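PDB 5LXZ: secreted protein from Streptomyces lividans TK24, which probably works as a mononuclear copper-radical oxidase of the AA5 family, related to galactose oxidase. Local coordinates for residues G457-G463 / F474-S479; E350-T354 / T547-D551. The protein carries 1 engineered substitution. All coordinates share one frame; numbering follows the deposited sequence. Where two conformers were deposited one is given.

Contact 1. Residues G457-G463 / F474-S479; sequences GRNYHSG and FFGSDS. With CU (copper (II) ion), chain B.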
ATOM      1  N   GLY A 457     -11.601  12.421  -9.066  1.00  9.34           N
ATOM      2  CA  GLY A 457     -11.683  11.882  -7.727  1.00  8.92           C
ATOM      3  C   GLY A 457     -10.962  10.560  -7.610  1.00  8.98           C
ATOM      4  O   GLY A 457     -11.025   9.727  -8.502  1.00  9.11           O
ATOM      5  N   ARG A 458     -10.241  10.385  -6.503  0.50  8.30           N
ATOM      6  CA  ARG A 458      -9.421   9.175  -6.261  0.50  8.09           C
ATOM      7  C   ARG A 458      -9.642   8.665  -4.839  0.50  8.07           C
ATOM      8  O   ARG A 458      -9.275   9.344  -3.890  0.50  8.70           O
ATOM      9  CB  ARG A 458      -7.935   9.469  -6.539  0.50  8.13           C
ATOM     10  CG  ARG A 458      -7.562   9.308  -8.040  0.50  8.21           C
ATOM     11  CD  ARG A 458      -6.120   9.589  -8.331  0.50  8.34           C
ATOM     12  NE  ARG A 458      -5.870  11.002  -8.232  0.50  7.96           N
ATOM     13  CZ  ARG A 458      -6.087  11.869  -9.213  0.50  7.96           C
ATOM     14  NH1 ARG A 458      -5.796  13.130  -8.997  0.50  7.71           N
ATOM     15  NH2 ARG A 458      -6.594  11.480 -10.390  0.50  8.08           N
ATOM     16  N   ASN A 459     -10.259   7.490  -4.697  1.00  7.33           N
ATOM     17  CA  ASN A 459     -10.509   6.881  -3.389  1.00  7.50           C
ATOM     18  C   ASN A 459      -9.759   5.558  -3.334  1.00  7.13           C
ATOM     19  O   ASN A 459      -8.540   5.574  -3.546  1.00  6.83           O
ATOM     20  CB  ASN A 459     -12.003   6.913  -2.958  1.00  7.67           C
ATOM     21  CG  ASN A 459     -12.944   6.096  -3.842  1.00  7.81           C
ATOM     22  OD1 ASN A 459     -13.025   4.865  -3.744  1.00  7.75           O
ATOM     23  ND2 ASN A 459     -13.705   6.794  -4.703  1.00  7.34           N
ATOM     24  N   TYR A 460     -10.439   4.468  -3.035  1.00  6.96           N
ATOM     25  CA  TYR A 460      -9.851   3.110  -3.009  1.00  7.09           C
ATOM     26  C   TYR A 460      -9.184   2.777  -4.313  1.00  7.15           C
ATOM     27  O   TYR A 460      -9.633   3.193  -5.379  1.00  7.37           O
ATOM     28  CB  TYR A 460     -11.024   2.155  -2.773  1.00  7.58           C
ATOM     29  CG  TYR A 460     -10.735   0.723  -2.563  1.00  9.05           C
ATOM     30  CD1 TYR A 460      -9.817   0.348  -1.613  1.00 10.48           C
ATOM     31  CD2 TYR A 460     -11.450  -0.238  -3.245  1.00  9.78           C
ATOM     32  CE1 TYR A 460      -9.599  -0.991  -1.354  1.00 12.78           C
ATOM     33  CE2 TYR A 460     -11.218  -1.600  -2.998  1.00 11.43           C
ATOM     34  CZ  TYR A 460     -10.289  -1.926  -2.059  1.00 12.75           C
ATOM     35  OH  TYR A 460     -10.049  -3.267  -1.799  1.00 19.36           O
ATOM     36  N   HIS A 461      -8.059   2.051  -4.248  1.00  6.41           N
ATOM     37  CA  HIS A 461      -7.372   1.585  -5.451  1.00  7.16           C
ATOM     38  C   HIS A 461      -6.859   2.722  -6.311  1.00  6.44           C
ATOM     39  O   HIS A 461      -6.987   2.654  -7.542  1.00  6.45           O
ATOM     40  CB  HIS A 461      -8.253   0.648  -6.266  1.00  8.16           C
ATOM     41  CG  HIS A 461      -8.441  -0.702  -5.651  1.00  8.62           C
ATOM     42  ND1 HIS A 461      -9.436  -1.564  -6.048  1.00  9.78           N
ATOM     43  CD2 HIS A 461      -7.723  -1.362  -4.709  1.00  9.02           C
ATOM     44  CE1 HIS A 461      -9.350  -2.684  -5.365  1.00 10.11           C
ATOM     45  NE2 HIS A 461      -8.317  -2.595  -4.557  1.00  9.78           N
ATOM     46  N   SER A 462      -6.231   3.704  -5.671  1.00  6.61           N
ATOM     47  CA  SER A 462      -5.591   4.836  -6.332  1.00  6.24           C
ATOM     48  C   SER A 462      -4.136   4.898  -5.967  1.00  6.00           C
ATOM     49  O   SER A 462      -3.611   4.050  -5.181  1.00  6.38           O
ATOM     50  CB  SER A 462      -6.269   6.150  -5.933  1.00  6.45           C
ATOM     51  OG  SER A 462      -7.648   6.108  -6.163  1.00  7.03           O
ATOM     52  N   GLY A 463      -3.424   5.874  -6.553  1.00  5.60           N
ATOM     53  CA  GLY A 463      -2.075   6.120  -6.118  1.00  5.80           C
ATOM     54  C   GLY A 463      -1.444   7.251  -6.881  1.00  6.13           C
ATOM     55  O   GLY A 463      -2.102   7.858  -7.727  1.00  6.19           O
ATOM     56  N   PHE A 474      -1.087  10.428 -11.362  1.00  7.05           N
ATOM     57  CA  PHE A 474      -2.106   9.921 -10.467  1.00  7.25           C
ATOM     58  C   PHE A 474      -2.968   8.931 -11.212  1.00  7.41           C
ATOM     59  O   PHE A 474      -3.309   9.113 -12.380  1.00  8.10           O
ATOM     60  CB  PHE A 474      -2.961  11.076  -9.950  1.00  7.29           C
ATOM     61  CG  PHE A 474      -2.302  11.858  -8.853  1.00  7.41           C
ATOM     62  CD1 PHE A 474      -1.227  12.726  -9.135  1.00  7.74           C
ATOM     63  CD2 PHE A 474      -2.740  11.767  -7.529  1.00  8.00           C
ATOM     64  CE1 PHE A 474      -0.589  13.457  -8.121  1.00  8.08           C
ATOM     65  CE2 PHE A 474      -2.118  12.514  -6.543  1.00  8.24           C
ATOM     66  CZ  PHE A 474      -1.033  13.328  -6.813  1.00  7.98           C
ATOM     67  N   PHE A 475      -3.320   7.820 -10.546  1.00  7.36           N
ATOM     68  CA  PHE A 475      -4.071   6.754 -11.191  1.00  7.15           C
ATOM     69  C   PHE A 475      -5.112   6.163 -10.276  1.00  6.59           C
ATOM     70  O   PHE A 475      -5.074   6.333  -9.059  1.00  6.07           O
ATOM     71  CB  PHE A 475      -3.123   5.625 -11.639  1.00  7.26           C
ATOM     72  CG  PHE A 475      -2.446   4.935 -10.496  1.00  7.55           C
ATOM     73  CD1 PHE A 475      -3.044   3.829  -9.874  1.00  7.91           C
ATOM     74  CD2 PHE A 475      -1.218   5.365 -10.022  1.00  7.64           C
ATOM     75  CE1 PHE A 475      -2.435   3.180  -8.806  1.00  7.92           C
ATOM     76  CE2 PHE A 475      -0.612   4.714  -8.949  1.00  7.76           C
ATOM     77  CZ  PHE A 475      -1.232   3.628  -8.349  1.00  7.82           C
ATOM     78  N   GLY A 476      -6.018   5.397 -10.865  1.00  6.89           N
ATOM     79  CA  GLY A 476      -6.934   4.566 -10.149  1.00  6.86           C
ATOM     80  C   GLY A 476      -8.183   5.242  -9.676  1.00  7.42           C
ATOM     81  O   GLY A 476      -8.498   6.344 -10.133  1.00  7.33           O
ATOM     82  N   SER A 477      -8.892   4.520  -8.806  1.00  7.44           N
ATOM     83  CA  SER A 477     -10.067   4.887  -8.004  1.00  7.68           C
ATOM     84  C   SER A 477     -11.226   3.985  -8.283  1.00  8.13           C
ATOM     85  O   SER A 477     -11.721   3.906  -9.423  1.00  8.62           O
ATOM     86  CB  SER A 477     -10.532   6.329  -8.169  1.00  7.27           C
ATOM     87  OG  SER A 477     -11.401   6.594  -7.078  1.00  7.06           O
ATOM     88  N   ASP A 478     -11.700   3.329  -7.237  1.00  8.25           N
ATOM     89  CA  ASP A 478     -12.643   2.242  -7.351  1.00  8.38           C
ATOM     90  C   ASP A 478     -13.814   2.456  -6.434  1.00  8.77           C
ATOM     91  O   ASP A 478     -13.993   1.767  -5.433  1.00  8.88           O
ATOM     92  CB  ASP A 478     -11.859   0.959  -7.019  1.00  8.67           C
ATOM     93  CG  ASP A 478     -12.497  -0.318  -7.506  1.00 10.40           C
ATOM     94  OD1 ASP A 478     -13.628  -0.309  -8.068  1.00 11.27           O
ATOM     95  OD2 ASP A 478     -11.825  -1.374  -7.395  1.00 10.84           O
ATOM     96  N   SER A 479     -14.653   3.419  -6.794  1.00  8.11           N
ATOM     97  CA  SER A 479     -15.833   3.700  -6.000  1.00  8.71           C
ATOM     98  C   SER A 479     -16.785   2.527  -5.946  1.00  9.33           C
ATOM     99  O   SER A 479     -16.964   1.821  -6.956  1.00  9.89           O
ATOM    100  CB  SER A 479     -16.600   4.860  -6.598  1.00  8.72           C
ATOM    101  OG  SER A 479     -15.881   6.076  -6.575  1.00  8.77           O
TER
HETATM  102 CU    CU B 701      -7.664  -3.902  -3.154  0.70  8.81          CU
HETATM  103  O   HOH W   1      -7.230   8.594 -11.466  0.50  6.73           O
HETATM  104  O   HOH W   2      -9.268  -5.364  -3.401  0.70 16.96           O

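Contact 2. Residues E350-T354 / T547-D551; sequences ETANT and THVTD. With CU (copper (II) ion), chain B.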
ATOM      1  N   GLU A 350      -6.729   2.469   9.164  1.00  5.89           N
ATOM      2  CA  GLU A 350      -6.942   1.782   7.901  1.00  6.28           C
ATOM      3  C   GLU A 350      -7.087   2.785   6.786  1.00  6.14           C
ATOM      4  O   GLU A 350      -7.815   3.775   6.912  1.00  5.96           O
ATOM      5  CB  GLU A 350      -8.202   0.912   7.959  1.00  6.80           C
ATOM      6  CG  GLU A 350      -8.007  -0.324   8.853  1.00  7.29           C
ATOM      7  CD  GLU A 350      -9.097  -1.387   8.736  1.00  8.49           C
ATOM      8  OE1 GLU A 350      -9.946  -1.316   7.805  1.00  9.13           O
ATOM      9  OE2 GLU A 350      -9.081  -2.323   9.583  1.00  9.46           O
ATOM     10  N   THR A 351      -6.409   2.559   5.661  1.00  5.70           N
ATOM     11  CA  THR A 351      -6.503   3.431   4.479  1.00  6.13           C
ATOM     12  C   THR A 351      -5.820   4.797   4.669  1.00  5.83           C
ATOM     13  O   THR A 351      -6.031   5.702   3.864  1.00  5.95           O
ATOM     14  CB  THR A 351      -7.938   3.535   3.896  1.00  6.44           C
ATOM     15  OG1 THR A 351      -8.754   4.480   4.633  1.00  6.81           O
ATOM     16  CG2 THR A 351      -8.598   2.196   3.857  1.00  6.56           C
ATOM     17  N   ALA A 352      -5.012   4.959   5.710  1.00  5.57           N
ATOM     18  CA  ALA A 352      -4.159   6.109   5.874  1.00  5.80           C
ATOM     19  C   ALA A 352      -2.914   5.980   5.004  1.00  5.64           C
ATOM     20  O   ALA A 352      -2.496   4.856   4.691  1.00  5.95           O
ATOM     21  CB  ALA A 352      -3.744   6.225   7.314  1.00  5.71           C
ATOM     22  N   ASN A 353      -2.306   7.091   4.642  1.00  5.57           N
ATOM     23  CA  ASN A 353      -1.036   7.056   3.961  1.00  6.19           C
ATOM     24  C   ASN A 353       0.064   7.287   4.977  1.00  6.45           C
ATOM     25  O   ASN A 353      -0.164   7.855   6.065  1.00  7.15           O
ATOM     26  CB  ASN A 353      -1.023   8.038   2.775  1.00  6.68           C
ATOM     27  CG  ASN A 353      -0.167   7.552   1.637  1.00  6.89           C
ATOM     28  OD1 ASN A 353       0.942   7.034   1.886  1.00  7.66           O
ATOM     29  ND2 ASN A 353      -0.636   7.636   0.428  1.00  7.07           N
ATOM     30  N   THR A 354       1.288   6.894   4.617  1.00  5.94           N
ATOM     31  CA  THR A 354       2.463   7.066   5.440  1.00  6.21           C
ATOM     32  C   THR A 354       3.589   7.529   4.540  1.00  6.08           C
ATOM     33  O   THR A 354       3.789   6.926   3.476  1.00  6.09           O
ATOM     34  CB  THR A 354       2.923   5.754   6.073  1.00  6.36           C
ATOM     35  OG1 THR A 354       1.825   5.112   6.731  1.00  6.92           O
ATOM     36  CG2 THR A 354       4.036   5.998   7.056  1.00  6.72           C
ATOM     37  N   THR A 547       0.541   1.318  -4.048  1.00  6.99           N
ATOM     38  CA  THR A 547      -0.740   0.623  -4.118  1.00  7.10           C
ATOM     39  C   THR A 547      -1.418   0.691  -2.766  1.00  6.63           C
ATOM     40  O   THR A 547      -0.758   0.754  -1.754  1.00  6.86           O
ATOM     41  CB  THR A 547      -0.604  -0.877  -4.502  1.00  7.30           C
ATOM     42  OG1 THR A 547      -1.876  -1.403  -4.886  1.00  7.58           O
ATOM     43  CG2 THR A 547      -0.033  -1.777  -3.362  1.00  8.02           C
ATOM     44  N   HIS A 548      -2.743   0.740  -2.776  1.00  6.28           N
ATOM     45  CA  HIS A 548      -3.533   0.708  -1.570  1.00  6.19           C
ATOM     46  C   HIS A 548      -3.000   1.636  -0.506  1.00  6.07           C
ATOM     47  O   HIS A 548      -2.900   1.270   0.653  1.00  6.60           O
ATOM     48  CB  HIS A 548      -3.654  -0.733  -1.020  1.00  6.55           C
ATOM     49  CG  HIS A 548      -4.404  -1.682  -1.895  1.00  6.64           C
ATOM     50  ND1 HIS A 548      -3.919  -2.168  -3.076  1.00  7.17           N
ATOM     51  CD2 HIS A 548      -5.594  -2.312  -1.702  1.00  7.37           C
ATOM     52  CE1 HIS A 548      -4.735  -3.067  -3.562  1.00  7.23           C
ATOM     53  NE2 HIS A 548      -5.778  -3.142  -2.755  1.00  7.28           N
ATOM     54  N   VAL A 549      -2.737   2.894  -0.875  1.00  6.03           N
ATOM     55  CA  VAL A 549      -2.370   3.920   0.066  1.00  6.33           C
ATOM     56  C   VAL A 549      -1.034   3.636   0.762  1.00  6.81           C
ATOM     57  O   VAL A 549      -0.783   4.141   1.861  1.00  7.50           O
ATOM     58  CB  VAL A 549      -3.477   4.213   1.131  1.00  6.09           C
ATOM     59  CG1 VAL A 549      -3.420   5.675   1.530  1.00  6.22           C
ATOM     60  CG2 VAL A 549      -4.878   3.897   0.626  1.00  6.10           C
ATOM     61  N   THR A 550      -0.190   2.838   0.104  1.00  7.55           N
ATOM     62  CA  THR A 550       1.007   2.283   0.717  1.00  8.31           C
ATOM     63  C   THR A 550       2.155   2.428  -0.273  1.00  9.15           C
ATOM     64  O   THR A 550       2.045   1.953  -1.408  1.00 10.25           O
ATOM     65  CB  THR A 550       0.786   0.790   1.059  1.00  8.46           C
ATOM     66  OG1 THR A 550      -0.404   0.675   1.846  1.00  8.38           O
ATOM     67  CG2 THR A 550       1.955   0.197   1.881  1.00  9.21           C
ATOM     68  N   ASP A 551       3.262   2.979   0.181  1.00  8.67           N
ATOM     69  CA  ASP A 551       4.470   3.105  -0.628  1.00  8.88           C
ATOM     70  C   ASP A 551       5.654   3.082   0.300  1.00  8.61           C
ATOM     71  O   ASP A 551       6.005   4.071   0.904  1.00  8.56           O
ATOM     72  CB  ASP A 551       4.377   4.401  -1.411  1.00  9.62           C
ATOM     73  CG  ASP A 551       5.533   4.663  -2.318  1.00 11.92           C
ATOM     74  OD1 ASP A 551       6.551   3.932  -2.327  1.00 12.18           O
ATOM     75  OD2 ASP A 551       5.364   5.677  -3.070  1.00 12.97           O
TER
HETATM   76 CU    CU B 701      -7.664  -3.902  -3.154  0.70  8.81          CU
HETATM   77  O   HOH W   3       5.507   6.650   1.328  1.00  6.35           O
HETATM   78  O   HOH W   4       0.614   3.655   4.359  1.00  7.39           O
HETATM   79  O   HOH W   5       3.057   4.176   2.824  1.00  8.73           O
HETATM   80  O   HOH W   2      -9.268  -5.364  -3.401  0.70 16.96           O

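Contact 1. Residues G457-G463 / F474-S479
The imidazole of His-461 and the carboxylate of Asp-478 run alongside one another, their planes 34° apart, and ND1 of His-461 donates to OD2 of Asp-478 over 2.7 Å. The oxygen sits at the imidazole edge, near the ring plane, and accepts through its anti lone pair. Asn-47 also hydrogen-bonds to OD2 of Asp-478, so the pair is held in place while the other nitrogen, NE2 of His-461, coordinates copper at 2.0 Å. One face of the imidazole is covered by the ring of Tyr-460.

Ser-477 carries the second polar grip: its OG, swung anti to the backbone nitrogen (chi1 -164°), takes the N-H of Asn-459 at 2.8 Å. Main-chain bonds add to this. Ser-477 N reaches His-461 O, and Gly-463 and Phe-475 exchange a pair of bonds, Gly-463 N to Phe-475 O being 3.0 Å. In the conformer given, the guanidinium of Arg-458 takes CB of Phe-474 over one face, 3.3 Å from CZ of Arg-458, and forms a salt bridge with Glu-497.

Among the apolar contacts, the Phe-475 ring lies flat over Gly-463, whose CA stands 3.8 Å from the ring centroid in a CH-pi contact. An alanine in place of Phe-475 would remove the ring and would probably open a gap over the Gly-463 backbone.

Strands 462-466 and 472-476 form an antiparallel hairpin, with 462-466 at the edge of a four-stranded sheet that continues through 496-500 to 14-18. The sheet is consistent with one blade of a kelch-type beta-propeller, as in galactose oxidase. Strand 409-412, in the neighbouring blade, meets Ser-462 and Phe-474 through Gln-409.

Contact 2. Residues E350-T354 / T547-D551
A type I' beta turn, Thr-547 to Thr-550, from the galactose oxidase-like early set domain brings a copper ligand to the metal and rests its corner on residues 351-354, which run into strand 353-356 of a four-stranded antiparallel sheet. Val-549 is the residue that makes the contact. Its CG1 lies 3.5 Å from Thr-351 O and close to Ala-352 O, and the same methyl meets the flank of Asn-353, 3.6 Å from ND2. Val-549 chi1 is -148°, away from a staggered value, with CG2 roughly anti to the carbonyl carbon and CG1 on the side of the two carbonyls.

The amide of Asn-353 has its polar partners elsewhere: OD1 accepts the N-H of Thr-354 in the carbonyl plane, on a lone pair, and ND2 donates to Pro-408 O. The nearest atoms to Val-549 O across the contact, Asn-353 OD1 and Ala-352 O, are both acceptors; water 4 supplies the hydrogen, donating to it at 2.9 Å and bonding also to Thr-354 OG1, which hydrogen-bonds Ser-312 OG as well. Farther along, waters 3 and 5 both donate to Thr-354 O; the first also donates to Asp-551 O, and the second accepts from Asp-551 N, 2.9 Å away.

At the other end of the turn, His-548 ND1 donates to Thr-547 OG1 at 2.8 Å, with the oxygen near the imidazole plane. Together with the copper bond of His-548 NE2, at 2.1 Å, it holds the ring's rotation.

No direct hydrogen bond joins the two segments. The chemistry thus divides in two: a methyl group pressed against carbonyls and an amide on one side, a set of bridging waters on the other, so that the copper-bearing turn is seated through van der Waals contact and bridging water.

The two contacts, with centres about 12 Å apart, meet at the copper. Contact 1 supplies His-461 and contact 2 supplies His-548; NE2 of His-461 and NE2 of His-548 lie 3.2 Å apart because both bind the same ion, and the imidazole planes stand at about 80° to each other. Tyr-248 and water 2, the latter 2.2 Å from the metal, complete the ligands seen here. Tyr-460 of contact 1 belongs to the same site, but its OH is 2.8 Å from the copper and hydrogen-bonds to Tyr-248. Segments far apart in sequence thus each offer one NE2 to a single metal.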